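CmeC (Campylobacter jejuni, PDB 4MT4) probably forms the trimeric outer-membrane channel of a multidrug efflux pump, a member of the outer membrane factor family that carries substrates out of the cell. Local coordinates at residues Lys394-Ile399 with Leu415-Asn420; Glu181-Ile186 with Arg208-Ser213; Gly200-Ala205 with Ser410-Leu415. All blocks are in the same frame, centred on the assembly; numbering follows the deposited sequence.

Interaction 1: residues Lys394-Ile399 with Leu415-Asn420; sequences KRIYEI and LEARQN
Tyr397 lies alongside Arg418 where helices 339-405 and 411-445 run antiparallel, the two arms of a helical hairpin in the long alpha-barrel characteristic of outer membrane factors. The axes of the two segments approach to 8.6 Å, with 154° between their N-to-C directions, and Ala417 sits at the point of register with Tyr397. Starting from the backbone, CB of Tyr397 faces the carbonyl oxygen of Ala417 as a loose van der Waals neighbour. With CG anti to the backbone N (chi1 164°), the ring is carried across to the second helix and passes along the root of Arg418. Its CD1 comes 3.7 Å from Arg418 CA, an oblique approach of backbone carbon to ring. One atom further on, CE1 rests 3.7 Å from Arg418 CB and 4.0 Å from Arg418 CG, so CD1 and CE1 follow the aliphatic root of the arginine. The two side chains point the same way, Arg418 being extended from CG to NE, and the ring and guanidinium planes stand 61° apart. The ring meets CA, CB and CG of the arginine, and no cation-pi stack forms. The charged end is fixed elsewhere: Arg418 NH2 is hydrogen-bonded to Ala179 O on helix 129-195, so the arginine ties the hairpin to a third helix of the same chain. Ile396 CG2 is 4.5 Å from Ala417 CB, a loose apolar touch one residue before the tyrosine. The Tyr397 ring also meets Trp421, while Arg395 forms a salt bridge with Glu201 of the second subunit. At its tip, Tyr397 OH lies in the guanidinium plane, at the edge, 3.9 Å from Arg418 NH1 and too far for a hydrogen bond.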
loop_
_atom_site.group_PDB
_atom_site.type_symbol
_atom_site.label_atom_id
_atom_site.label_comp_id
_atom_site.label_asym_id
_atom_site.label_seq_id
_atom_site.Cartn_x
_atom_site.Cartn_y
_atom_site.Cartn_z
ATOM N N LYS B 394 -22.744 -33.093 -22.279
ATOM C CA LYS B 394 -22.536 -34.447 -21.782
ATOM C C LYS B 394 -23.306 -35.457 -22.629
ATOM O O LYS B 394 -22.782 -36.517 -22.972
ATOM C CB LYS B 394 -22.960 -34.565 -20.318
ATOM C CG LYS B 394 -22.712 -35.941 -19.718
ATOM C CD LYS B 394 -23.295 -36.063 -18.321
ATOM C CE LYS B 394 -23.096 -37.467 -17.773
ATOM N NZ LYS B 394 -23.752 -37.653 -16.451
ATOM N N ARG B 395 -24.550 -35.124 -22.959
ATOM C CA ARG B 395 -25.368 -35.980 -23.814
ATOM C C ARG B 395 -24.753 -36.082 -25.203
ATOM O O ARG B 395 -24.779 -37.141 -25.826
ATOM C CB ARG B 395 -26.799 -35.448 -23.906
ATOM C CG ARG B 395 -27.727 -36.300 -24.764
ATOM C CD ARG B 395 -27.800 -37.728 -24.248
ATOM N NE ARG B 395 -28.659 -38.574 -25.073
ATOM C CZ ARG B 395 -28.329 -39.794 -25.490
ATOM N NH1 ARG B 395 -27.154 -40.316 -25.161
ATOM N NH2 ARG B 395 -29.174 -40.493 -26.236
ATOM N N ILE B 396 -24.207 -34.968 -25.682
ATOM C CA ILE B 396 -23.493 -34.940 -26.953
ATOM C C ILE B 396 -22.308 -35.901 -26.923
ATOM O O ILE B 396 -22.070 -36.642 -27.876
ATOM C CB ILE B 396 -22.995 -33.519 -27.291
ATOM C CG1 ILE B 396 -24.178 -32.594 -27.587
ATOM C CG2 ILE B 396 -22.044 -33.552 -28.477
ATOM C CD1 ILE B 396 -23.788 -31.146 -27.787
ATOM N N TYR B 397 -21.575 -35.887 -25.812
ATOM C CA TYR B 397 -20.436 -36.780 -25.634
ATOM C C TYR B 397 -20.864 -38.243 -25.591
ATOM O O TYR B 397 -20.208 -39.105 -26.174
ATOM C CB TYR B 397 -19.672 -36.437 -24.355
ATOM C CG TYR B 397 -18.733 -37.539 -23.918
ATOM C CD1 TYR B 397 -17.538 -37.765 -24.589
ATOM C CD2 TYR B 397 -19.046 -38.363 -22.842
ATOM C CE1 TYR B 397 -16.680 -38.774 -24.200
ATOM C CE2 TYR B 397 -18.194 -39.376 -22.447
ATOM C CZ TYR B 397 -17.011 -39.578 -23.129
ATOM O OH TYR B 397 -16.158 -40.585 -22.738
ATOM N N GLU B 398 -21.960 -38.517 -24.889
ATOM C CA GLU B 398 -22.456 -39.882 -24.747
ATOM C C GLU B 398 -22.821 -40.483 -26.099
ATOM O O GLU B 398 -22.560 -41.658 -26.354
ATOM C CB GLU B 398 -23.665 -39.921 -23.810
ATOM C CG GLU B 398 -23.322 -39.666 -22.350
ATOM C CD GLU B 398 -24.549 -39.641 -21.462
ATOM O OE1 GLU B 398 -25.661 -39.437 -21.992
ATOM O OE2 GLU B 398 -24.404 -39.830 -20.236
ATOM N N ILE B 399 -23.416 -39.671 -26.966
ATOM C CA ILE B 399 -23.758 -40.116 -28.311
ATOM C C ILE B 399 -22.499 -40.249 -29.163
ATOM O O ILE B 399 -22.362 -41.191 -29.945
ATOM C CB ILE B 399 -24.741 -39.148 -28.997
ATOM C CG1 ILE B 399 -26.011 -38.993 -28.163
ATOM C CG2 ILE B 399 -25.091 -39.636 -30.395
ATOM C CD1 ILE B 399 -26.998 -37.999 -28.736
ATOM N N LEU B 415 -12.683 -36.691 -29.718
ATOM C CA LEU B 415 -11.858 -36.006 -28.727
ATOM C C LEU B 415 -12.367 -34.593 -28.466
ATOM O O LEU B 415 -12.310 -34.099 -27.341
ATOM C CB LEU B 415 -10.397 -35.959 -29.182
ATOM C CG LEU B 415 -9.664 -37.297 -29.291
ATOM C CD1 LEU B 415 -8.231 -37.080 -29.752
ATOM C CD2 LEU B 415 -9.700 -38.045 -27.967
ATOM N N GLU B 416 -12.862 -33.953 -29.521
ATOM C CA GLU B 416 -13.399 -32.602 -29.422
ATOM C C GLU B 416 -14.657 -32.562 -28.562
ATOM O O GLU B 416 -14.797 -31.700 -27.696
ATOM C CB GLU B 416 -13.700 -32.044 -30.814
ATOM C CG GLU B 416 -14.479 -30.738 -30.808
ATOM C CD GLU B 416 -14.791 -30.234 -32.204
ATOM O OE1 GLU B 416 -13.985 -30.481 -33.126
ATOM O OE2 GLU B 416 -15.847 -29.592 -32.380
ATOM N N ALA B 417 -15.569 -33.499 -28.807
ATOM C CA ALA B 417 -16.822 -33.564 -28.062
ATOM C C ALA B 417 -16.558 -33.818 -26.582
ATOM O O ALA B 417 -17.257 -33.292 -25.714
ATOM C CB ALA B 417 -17.723 -34.648 -28.637
ATOM N N ARG B 418 -15.538 -34.624 -26.313
ATOM C CA ARG B 418 -15.127 -34.945 -24.954
ATOM C C ARG B 418 -14.489 -33.738 -24.263
ATOM O O ARG B 418 -14.720 -33.494 -23.078
ATOM C CB ARG B 418 -14.152 -36.123 -24.976
ATOM C CG ARG B 418 -13.483 -36.444 -23.656
ATOM C CD ARG B 418 -12.443 -37.538 -23.850
ATOM N NE ARG B 418 -11.509 -37.625 -22.733
ATOM C CZ ARG B 418 -11.629 -38.485 -21.729
ATOM N NH1 ARG B 418 -12.646 -39.336 -21.703
ATOM N NH2 ARG B 418 -10.732 -38.496 -20.754
ATOM N N GLN B 419 -13.695 -32.982 -25.014
ATOM C CA GLN B 419 -13.058 -31.775 -24.497
ATOM C C GLN B 419 -14.103 -30.712 -24.178
ATOM O O GLN B 419 -13.967 -29.956 -23.216
ATOM C CB GLN B 419 -12.044 -31.226 -25.503
ATOM C CG GLN B 419 -11.314 -29.973 -25.044
ATOM C CD GLN B 419 -10.263 -30.265 -23.992
ATOM O OE1 GLN B 419 -10.495 -30.088 -22.796
ATOM N NE2 GLN B 419 -9.093 -30.713 -24.434
ATOM N N ASN B 420 -15.151 -30.664 -24.996
ATOM C CA ASN B 420 -16.236 -29.708 -24.810
ATOM C C ASN B 420 -17.017 -29.969 -23.527
ATOM O O ASN B 420 -17.404 -29.032 -22.829
ATOM C CB ASN B 420 -17.180 -29.733 -26.012
ATOM C CG ASN B 420 -16.558 -29.127 -27.254
ATOM O OD1 ASN B 420 -15.605 -28.353 -27.171
ATOM N ND2 ASN B 420 -17.100 -29.473 -28.416
#

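Interaction 2: residues Glu181-Ile186 with Arg208-Ser213; sequences ESAKEI and RANLES
The carboxamide of Asn210 brings its ND2 to within 3.6 Å of Ala183 CB, the flat polar group of one helix meeting the small methyl of the other. This is the antiparallel hairpin of helices 129-195 and 201-236, part of the alpha-barrel of an outer membrane factor, with 208-213 in a predicted coiled coil. On the far flank of helix 201-236, one face of the Arg208 guanidinium carries Glu212 OE2, placed 3.1 Å above the plane toward its rim; the pairing is one of charges, without an N-H aimed at the oxygen. The axes of the two segments approach to 8.7 Å, with 159° between their N-to-C directions, and Ala183 and Leu211 are in register, their CA atoms 5.3 Å apart. The same Asn210 ND2 donates to a water at 2.9 Å, and that water donates to Ala183 O; this second bond is modelled very short, so its exact length is doubtful. The bridge gives the buried amide a polar partner between the helices. A chi1 of -180° turns the amide away from the backbone N of Asn210, toward the alanine. Arg418 of helix 411-445 packs on Ala183, while Arg208 and Glu212 face helix 339-405 of the third subunit. Leu211 supplies the apolar half: its CD2 lies over the backbone between Ala183 and Lys184, touching Lys184 CB and, more loosely, Ala183 CB. The closest approach of this methyl is 3.6 Å, from Leu211 CD2 to Lys184 CA.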
loop_
_atom_site.group_PDB
_atom_site.type_symbol
_atom_site.label_atom_id
_atom_site.label_comp_id
_atom_site.label_asym_id
_atom_site.label_seq_id
_atom_site.Cartn_x
_atom_site.Cartn_y
_atom_site.Cartn_z
ATOM N N GLU B 181 -7.361 -39.836 -16.974
ATOM C CA GLU B 181 -7.378 -41.295 -16.901
ATOM C C GLU B 181 -7.903 -41.924 -18.188
ATOM O O GLU B 181 -7.258 -42.796 -18.770
ATOM C CB GLU B 181 -8.226 -41.766 -15.715
ATOM C CG GLU B 181 -7.715 -41.320 -14.351
ATOM C CD GLU B 181 -6.339 -41.865 -14.026
ATOM O OE1 GLU B 181 -5.983 -42.944 -14.548
ATOM O OE2 GLU B 181 -5.610 -41.212 -13.250
ATOM N N SER B 182 -9.073 -41.478 -18.631
ATOM C CA SER B 182 -9.693 -42.036 -19.826
ATOM C C SER B 182 -8.923 -41.647 -21.081
ATOM O O SER B 182 -8.922 -42.381 -22.068
ATOM C CB SER B 182 -11.149 -41.582 -19.936
ATOM O OG SER B 182 -11.840 -41.798 -18.719
ATOM N N ALA B 183 -8.268 -40.490 -21.040
ATOM C CA ALA B 183 -7.430 -40.051 -22.149
ATOM C C ALA B 183 -6.220 -40.965 -22.287
ATOM O O ALA B 183 -5.710 -41.177 -23.388
ATOM C CB ALA B 183 -6.989 -38.612 -21.952
ATOM N N LYS B 184 -5.764 -41.500 -21.160
ATOM C CA LYS B 184 -4.661 -42.449 -21.160
ATOM C C LYS B 184 -5.131 -43.789 -21.713
ATOM O O LYS B 184 -4.390 -44.485 -22.405
ATOM C CB LYS B 184 -4.098 -42.627 -19.751
ATOM C CG LYS B 184 -2.799 -43.411 -19.702
ATOM C CD LYS B 184 -2.780 -44.376 -18.529
ATOM C CE LYS B 184 -2.969 -43.655 -17.206
ATOM N NZ LYS B 184 -2.981 -44.609 -16.062
ATOM N N GLU B 185 -6.374 -44.139 -21.397
ATOM C CA GLU B 185 -6.981 -45.362 -21.902
ATOM C C GLU B 185 -7.204 -45.267 -23.405
ATOM O O GLU B 185 -7.025 -46.244 -24.129
ATOM C CB GLU B 185 -8.305 -45.641 -21.187
ATOM C CG GLU B 185 -9.036 -46.883 -21.683
ATOM C CD GLU B 185 -8.268 -48.165 -21.415
ATOM O OE1 GLU B 185 -7.435 -48.182 -20.484
ATOM O OE2 GLU B 185 -8.498 -49.158 -22.138
ATOM N N ILE B 186 -7.596 -44.085 -23.867
ATOM C CA ILE B 186 -7.794 -43.846 -25.291
ATOM C C ILE B 186 -6.492 -44.061 -26.060
ATOM O O ILE B 186 -6.477 -44.718 -27.102
ATOM C CB ILE B 186 -8.323 -42.420 -25.555
ATOM C CG1 ILE B 186 -9.779 -42.300 -25.100
ATOM C CG2 ILE B 186 -8.207 -42.067 -27.030
ATOM C CD1 ILE B 186 -10.331 -40.893 -25.182
ATOM N N ARG B 208 -2.139 -39.159 -28.755
ATOM C CA ARG B 208 -1.003 -38.824 -27.906
ATOM C C ARG B 208 -1.009 -37.345 -27.533
ATOM O O ARG B 208 -0.750 -36.987 -26.384
ATOM C CB ARG B 208 0.311 -39.189 -28.600
ATOM C CG ARG B 208 1.554 -38.733 -27.855
ATOM C CD ARG B 208 2.710 -39.702 -28.042
ATOM N NE ARG B 208 3.024 -40.406 -26.802
ATOM C CZ ARG B 208 3.898 -39.974 -25.898
ATOM N NH1 ARG B 208 4.554 -38.838 -26.096
ATOM N NH2 ARG B 208 4.119 -40.677 -24.796
ATOM N N ALA B 209 -1.305 -36.492 -28.510
ATOM C CA ALA B 209 -1.418 -35.056 -28.274
ATOM C C ALA B 209 -2.511 -34.775 -27.252
ATOM O O ALA B 209 -2.364 -33.912 -26.388
ATOM C CB ALA B 209 -1.703 -34.319 -29.575
ATOM N N ASN B 210 -3.606 -35.519 -27.359
ATOM C CA ASN B 210 -4.718 -35.396 -26.427
ATOM C C ASN B 210 -4.324 -35.850 -25.024
ATOM O O ASN B 210 -4.737 -35.257 -24.030
ATOM C CB ASN B 210 -5.917 -36.201 -26.930
ATOM C CG ASN B 210 -7.110 -36.108 -26.004
ATOM O OD1 ASN B 210 -7.865 -35.137 -26.042
ATOM N ND2 ASN B 210 -7.292 -37.125 -25.169
ATOM N N LEU B 211 -3.511 -36.900 -24.958
ATOM C CA LEU B 211 -3.036 -37.440 -23.691
ATOM C C LEU B 211 -2.154 -36.423 -22.962
ATOM O O LEU B 211 -2.349 -36.160 -21.774
ATOM C CB LEU B 211 -2.270 -38.746 -23.928
ATOM C CG LEU B 211 -2.004 -39.744 -22.790
ATOM C CD1 LEU B 211 -0.506 -39.905 -22.563
ATOM C CD2 LEU B 211 -2.716 -39.378 -21.488
ATOM N N GLU B 212 -1.195 -35.850 -23.681
ATOM C CA GLU B 212 -0.269 -34.891 -23.089
ATOM C C GLU B 212 -0.963 -33.585 -22.718
ATOM O O GLU B 212 -0.629 -32.965 -21.706
ATOM C CB GLU B 212 0.893 -34.607 -24.043
ATOM C CG GLU B 212 1.647 -35.848 -24.506
ATOM C CD GLU B 212 2.360 -36.572 -23.375
ATOM O OE1 GLU B 212 2.628 -35.948 -22.326
ATOM O OE2 GLU B 212 2.661 -37.773 -23.541
ATOM N N SER B 213 -1.923 -33.168 -23.538
ATOM C CA SER B 213 -2.686 -31.954 -23.267
ATOM C C SER B 213 -3.478 -32.095 -21.972
ATOM O O SER B 213 -3.512 -31.181 -21.152
ATOM C CB SER B 213 -3.628 -31.635 -24.427
ATOM O OG SER B 213 -4.402 -30.477 -24.158
HETATM O O HOH W 1 -5.878 -39.652 -25.424
#

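Interaction 3: residues Gly200-Ala205 with Ser410-Leu415; sequences GEYELA and SLQDYL
Leu411 reaches Glu203 through two torsions: chi1 175° sets its CG beside the carbonyl carbon, opposite the N, and chi2 65° leaves CD2 anti to CA, so this branch extends straight out to the facing helix. There CD2 lies 3.3 Å from the backbone oxygen Glu203 O and 4.2 Å from Glu203 CB, a van der Waals contact of a methyl with a helix backbone. The glutamate's own chain bends elsewhere: OE1 returns to Gly200 N in a weak hydrogen bond of 3.0 Å at the start of its helix. Ser410, at the N-cap position of the other helix, makes a capping bond: its OG accepts from Asp413 N at 3.3 Å. Beside the leucine, Tyr202 OH and Gln412 OE1 approach only to 4.4 Å, too far for a bond. The contact joins the first turns of helices 201-236 and 411-445, each just after the turn of its own hairpin, as at the periplasmic tip of TolC-like channels. Leu411 also packs on Asn190 of helix 129-195 and Tyr404 of helix 339-405, while Tyr202 makes a cation-pi contact with Arg403 of the third subunit.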
loop_
_atom_site.group_PDB
_atom_site.type_symbol
_atom_site.label_atom_id
_atom_site.label_comp_id
_atom_site.label_asym_id
_atom_site.label_seq_id
_atom_site.Cartn_x
_atom_site.Cartn_y
_atom_site.Cartn_z
ATOM N N GLY B 200 -3.625 -45.421 -38.096
ATOM C CA GLY B 200 -2.482 -44.795 -38.731
ATOM C C GLY B 200 -1.670 -43.936 -37.783
ATOM O O GLY B 200 -2.044 -43.738 -36.626
ATOM N N GLU B 201 -0.549 -43.427 -38.283
ATOM C CA GLU B 201 0.332 -42.570 -37.501
ATOM C C GLU B 201 -0.369 -41.268 -37.127
ATOM O O GLU B 201 -0.107 -40.687 -36.074
ATOM C CB GLU B 201 1.616 -42.272 -38.279
ATOM C CG GLU B 201 2.614 -41.399 -37.539
ATOM C CD GLU B 201 3.849 -41.102 -38.365
ATOM O OE1 GLU B 201 3.900 -41.530 -39.537
ATOM O OE2 GLU B 201 4.767 -40.438 -37.842
ATOM N N TYR B 202 -1.267 -40.821 -37.998
ATOM C CA TYR B 202 -1.997 -39.578 -37.789
ATOM C C TYR B 202 -2.930 -39.664 -36.583
ATOM O O TYR B 202 -2.960 -38.762 -35.746
ATOM C CB TYR B 202 -2.793 -39.219 -39.042
ATOM C CG TYR B 202 -3.448 -37.855 -38.996
ATOM C CD1 TYR B 202 -2.710 -36.701 -39.228
ATOM C CD2 TYR B 202 -4.807 -37.721 -38.736
ATOM C CE1 TYR B 202 -3.301 -35.454 -39.195
ATOM C CE2 TYR B 202 -5.408 -36.477 -38.701
ATOM C CZ TYR B 202 -4.651 -35.347 -38.931
ATOM O OH TYR B 202 -5.244 -34.106 -38.897
ATOM N N GLU B 203 -3.684 -40.756 -36.496
ATOM C CA GLU B 203 -4.632 -40.948 -35.403
ATOM C C GLU B 203 -3.922 -41.203 -34.078
ATOM O O GLU B 203 -4.372 -40.750 -33.026
ATOM C CB GLU B 203 -5.585 -42.105 -35.714
ATOM C CG GLU B 203 -6.583 -41.813 -36.828
ATOM C CD GLU B 203 -5.976 -41.935 -38.213
ATOM O OE1 GLU B 203 -5.085 -42.790 -38.402
ATOM O OE2 GLU B 203 -6.390 -41.173 -39.111
ATOM N N LEU B 204 -2.812 -41.932 -34.135
ATOM C CA LEU B 204 -2.020 -42.213 -32.944
ATOM C C LEU B 204 -1.435 -40.924 -32.369
ATOM O O LEU B 204 -1.345 -40.761 -31.152
ATOM C CB LEU B 204 -0.900 -43.204 -33.262
ATOM C CG LEU B 204 0.011 -43.585 -32.093
ATOM C CD1 LEU B 204 -0.779 -44.298 -31.006
ATOM C CD2 LEU B 204 1.178 -44.439 -32.567
ATOM N N ALA B 205 -1.046 -40.012 -33.254
ATOM C CA ALA B 205 -0.489 -38.732 -32.835
ATOM C C ALA B 205 -1.559 -37.859 -32.191
ATOM O O ALA B 205 -1.278 -37.103 -31.261
ATOM C CB ALA B 205 0.145 -38.015 -34.018
ATOM N N SER B 410 -14.983 -39.909 -36.507
ATOM C CA SER B 410 -13.533 -39.778 -36.455
ATOM C C SER B 410 -13.061 -39.552 -35.023
ATOM O O SER B 410 -13.807 -39.037 -34.189
ATOM C CB SER B 410 -13.065 -38.627 -37.348
ATOM O OG SER B 410 -13.531 -37.383 -36.853
ATOM N N LEU B 411 -11.822 -39.949 -34.745
ATOM C CA LEU B 411 -11.232 -39.769 -33.425
ATOM C C LEU B 411 -11.175 -38.293 -33.050
ATOM O O LEU B 411 -11.428 -37.921 -31.906
ATOM C CB LEU B 411 -9.828 -40.376 -33.380
ATOM C CG LEU B 411 -9.021 -40.162 -32.097
ATOM C CD1 LEU B 411 -9.676 -40.857 -30.912
ATOM C CD2 LEU B 411 -7.587 -40.637 -32.279
ATOM N N GLN B 412 -10.849 -37.461 -34.035
ATOM C CA GLN B 412 -10.752 -36.018 -33.846
ATOM C C GLN B 412 -12.066 -35.411 -33.362
ATOM O O GLN B 412 -12.084 -34.625 -32.413
ATOM C CB GLN B 412 -10.316 -35.349 -35.149
ATOM C CG GLN B 412 -10.303 -33.836 -35.102
ATOM C CD GLN B 412 -9.891 -33.221 -36.423
ATOM O OE1 GLN B 412 -9.394 -33.911 -37.312
ATOM N NE2 GLN B 412 -10.098 -31.916 -36.561
ATOM N N ASP B 413 -13.162 -35.778 -34.020
ATOM C CA ASP B 413 -14.485 -35.308 -33.625
ATOM C C ASP B 413 -14.871 -35.834 -32.245
ATOM O O ASP B 413 -15.565 -35.159 -31.486
ATOM C CB ASP B 413 -15.537 -35.725 -34.656
ATOM C CG ASP B 413 -15.564 -34.811 -35.865
ATOM O OD1 ASP B 413 -14.589 -34.059 -36.071
ATOM O OD2 ASP B 413 -16.564 -34.847 -36.615
ATOM N N TYR B 414 -14.411 -37.039 -31.923
ATOM C CA TYR B 414 -14.719 -37.651 -30.636
ATOM C C TYR B 414 -13.965 -36.967 -29.497
ATOM O O TYR B 414 -14.537 -36.690 -28.442
ATOM C CB TYR B 414 -14.394 -39.146 -30.664
ATOM C CG TYR B 414 -14.444 -39.805 -29.304
ATOM C CD1 TYR B 414 -15.630 -39.873 -28.586
ATOM C CD2 TYR B 414 -13.305 -40.367 -28.742
ATOM C CE1 TYR B 414 -15.678 -40.474 -27.343
ATOM C CE2 TYR B 414 -13.344 -40.972 -27.502
ATOM C CZ TYR B 414 -14.534 -41.022 -26.806
ATOM O OH TYR B 414 -14.582 -41.624 -25.568
ATOM N N LEU B 415 -12.683 -36.691 -29.718
ATOM C CA LEU B 415 -11.858 -36.006 -28.727
ATOM C C LEU B 415 -12.367 -34.593 -28.466
ATOM O O LEU B 415 -12.310 -34.099 -27.341
ATOM C CB LEU B 415 -10.397 -35.959 -29.182
ATOM C CG LEU B 415 -9.664 -37.297 -29.291
ATOM C CD1 LEU B 415 -8.231 -37.080 -29.752
ATOM C CD2 LEU B 415 -9.700 -38.045 -27.967
#

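Interactions 1 and 2 are the hairpin contacts of the two sequence halves, and interaction 3 joins one hairpin to the other nearer their turns. Its centre is about 11 Å from that of interaction 2 and about 15 Å from that of interaction 1; the centres of 1 and 2 are also about 15 Å apart. Between those two, Arg418 NH2 packs 3.2 Å from Ser182 CB. Leu415, common to 1 and 3, packs its CD1 3.8 Å from Asn210 CB of interaction 2, and Tyr397 OH of interaction 1 lies 3.4 Å from Tyr414 OH of 410-415. Across the trimer, interaction 1 of one subunit abuts interaction 3 of another. The lipid-pocket residues Cys1, Ile124, Asp125 and Leu126 belong to none of the three.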